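Local coordinates for protein 6-O-methylguanine DNA methyltransferase (Enterococcus faecalis, PDB 2B6C) that is of unknown function but belongs to the DNA alkylation repair enzyme family and probably acts in repair of alkylated DNA, at residues K177-G180 with W181-Q185. Sequence-based numbering, arbitrary orientation.
Sequences KAIG and WSLRQ. With SO4 (sulfate ion), chain J.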
loop_
_atom_site.group_PDB
_atom_site.type_symbol
_atom_site.label_atom_id
_atom_site.label_comp_id
_atom_site.label_asym_id
_atom_site.label_seq_id
_atom_site.Cartn_x
_atom_site.Cartn_y
_atom_site.Cartn_z
ATOM N N LYS B 177 -21.092 24.013 2.769
ATOM C CA LYS B 177 -20.031 23.674 1.845
ATOM C C LYS B 177 -19.849 22.166 1.739
ATOM O O LYS B 177 -19.695 21.644 0.642
ATOM C CB LYS B 177 -18.732 24.269 2.343
ATOM C CG LYS B 177 -18.017 25.112 1.317
ATOM C CD LYS B 177 -17.385 24.236 0.280
ATOM C CE LYS B 177 -16.336 24.992 -0.454
ATOM N NZ LYS B 177 -16.634 25.004 -1.932
ATOM N N ALA B 178 -19.875 21.475 2.881
ATOM C CA ALA B 178 -19.743 20.022 2.944
ATOM C C ALA B 178 -20.932 19.314 2.282
ATOM O O ALA B 178 -20.759 18.300 1.600
ATOM C CB ALA B 178 -19.571 19.561 4.385
ATOM N N ILE B 179 -22.128 19.868 2.446
ATOM C CA ILE B 179 -23.309 19.335 1.751
ATOM C C ILE B 179 -23.152 19.473 0.231
ATOM O O ILE B 179 -23.389 18.507 -0.496
ATOM C CB ILE B 179 -24.639 19.998 2.199
ATOM C CG1 ILE B 179 -24.930 19.674 3.659
ATOM C CG2 ILE B 179 -25.848 19.571 1.281
ATOM C CD1 ILE B 179 -26.103 20.497 4.196
ATOM N N GLY B 180 -22.740 20.649 -0.232
ATOM C CA GLY B 180 -22.566 20.888 -1.659
ATOM C C GLY B 180 -21.501 20.003 -2.301
ATOM O O GLY B 180 -21.711 19.466 -3.382
ATOM N N TRP B 181 -20.338 19.892 -1.664
ATOM C CA TRP B 181 -19.290 18.960 -2.087
ATOM C C TRP B 181 -19.761 17.500 -2.155
ATOM O O TRP B 181 -19.367 16.758 -3.058
ATOM C CB TRP B 181 -18.138 19.002 -1.094
ATOM C CG TRP B 181 -17.024 20.017 -1.385
ATOM C CD1 TRP B 181 -16.994 21.013 -2.359
ATOM C CD2 TRP B 181 -15.787 20.133 -0.653
ATOM N NE1 TRP B 181 -15.784 21.711 -2.290
ATOM C CE2 TRP B 181 -15.041 21.208 -1.244
ATOM C CE3 TRP B 181 -15.239 19.433 0.452
ATOM C CZ2 TRP B 181 -13.754 21.596 -0.764
ATOM C CZ3 TRP B 181 -13.973 19.825 0.941
ATOM C CH2 TRP B 181 -13.241 20.894 0.321
ATOM N N SER B 182 -20.557 17.069 -1.178
ATOM C CA SER B 182 -20.984 15.662 -1.146
ATOM C C SER B 182 -21.892 15.392 -2.356
ATOM O O SER B 182 -21.827 14.314 -2.947
ATOM C CB SER B 182 -21.666 15.292 0.167
ATOM O OG SER B 182 -23.018 15.717 0.153
ATOM N N LEU B 183 -22.669 16.405 -2.751
ATOM C CA LEU B 183 -23.579 16.289 -3.898
ATOM C C LEU B 183 -22.837 16.408 -5.218
ATOM O O LEU B 183 -23.050 15.592 -6.120
ATOM C CB LEU B 183 -24.736 17.284 -3.795
ATOM C CG LEU B 183 -25.675 16.952 -2.633
ATOM C CD1 LEU B 183 -26.587 18.134 -2.325
ATOM C CD2 LEU B 183 -26.447 15.640 -2.848
ATOM N N ARG B 184 -21.940 17.390 -5.299
ATOM C CA ARG B 184 -21.040 17.554 -6.432
ATOM C C ARG B 184 -20.276 16.273 -6.785
ATOM O O ARG B 184 -20.320 15.834 -7.935
ATOM C CB ARG B 184 -20.063 18.696 -6.163
ATOM C CG ARG B 184 -19.158 19.087 -7.294
ATOM C CD ARG B 184 -18.304 20.162 -6.728
ATOM N NE ARG B 184 -17.531 20.899 -7.698
ATOM C CZ ARG B 184 -17.694 22.186 -8.006
ATOM N NH1 ARG B 184 -18.681 22.915 -7.497
ATOM N NH2 ARG B 184 -16.877 22.735 -8.880
ATOM N N GLN B 185 -19.611 15.672 -5.801
ATOM C CA GLN B 185 -18.839 14.437 -6.021
ATOM C C GLN B 185 -19.711 13.265 -6.420
ATOM O O GLN B 185 -19.382 12.512 -7.370
ATOM C CB GLN B 185 -18.066 14.044 -4.748
ATOM C CG GLN B 185 -16.775 14.844 -4.519
ATOM C CD GLN B 185 -15.816 14.705 -5.694
ATOM O OE1 GLN B 185 -15.571 15.666 -6.414
ATOM N NE2 GLN B 185 -15.252 13.503 -5.871
HETATM S S SO4 J . -14.181 19.714 -8.751
HETATM O O1 SO4 J . -13.185 20.195 -9.693
HETATM O O2 SO4 J . -14.704 20.840 -7.981
HETATM O O3 SO4 J . -13.518 18.788 -7.838
HETATM O O4 SO4 J . -15.290 19.061 -9.440
#
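K177 crosses the W181 indole at a slant, one turn earlier on helix 173-186, and sets CD over one face toward the rim. Its CB and CG lead out from the helix; chi1 is not staggered, a bend at chi2 (-74°) carries CD over the ring, and a second at chi4 turns NZ toward the NE1 side. CD makes a CH-pi contact with the five-membered ring, 4.1 Å from the W181 ring centroid and 16° off its normal. CE follows at 3.8 Å from W181 NE1. NZ ends 3.4 Å from W181 NE1; both are donors, so no hydrogen bond forms between them, and NZ instead makes a salt bridge to E210. The other carboxylate oxygen of E210 pairs with R184 NH1, so one anion serves two cations, K177 NZ and R184 NH1 being 6.3 Å apart, and probably offsets both charges. The helix belongs to an all-helical AlkD-like fold, where I179, S182 and L183 touch helix 157-166 while A178 and W181 touch helix 138-146. On that first side I179 O accepts bonds from L183 N and S182 OG, both from the same face of its plane. The second, 2.9 Å from S182 OG to I179 O, gives the hydroxyl of the buried serine an acceptor within its own helix. I179 CG2 and L183 CD1 meet alongside each other at 4.0 Å. R184 stretches away with CG anti to the backbone N (chi1 -174°) and the chain extended to NE, toward a sulfate, probably from the crystallisation liquor, that is also hydrogen-bonded to Y214 OH. R184 NE makes two weak bonds to it. The one to O2 is short, 2.8 Å from R184 NE, but bent and oblique to the guanidinium; the one to O4, 3.4 Å from R184 NE, is nearly straight and lies in plane at the edge.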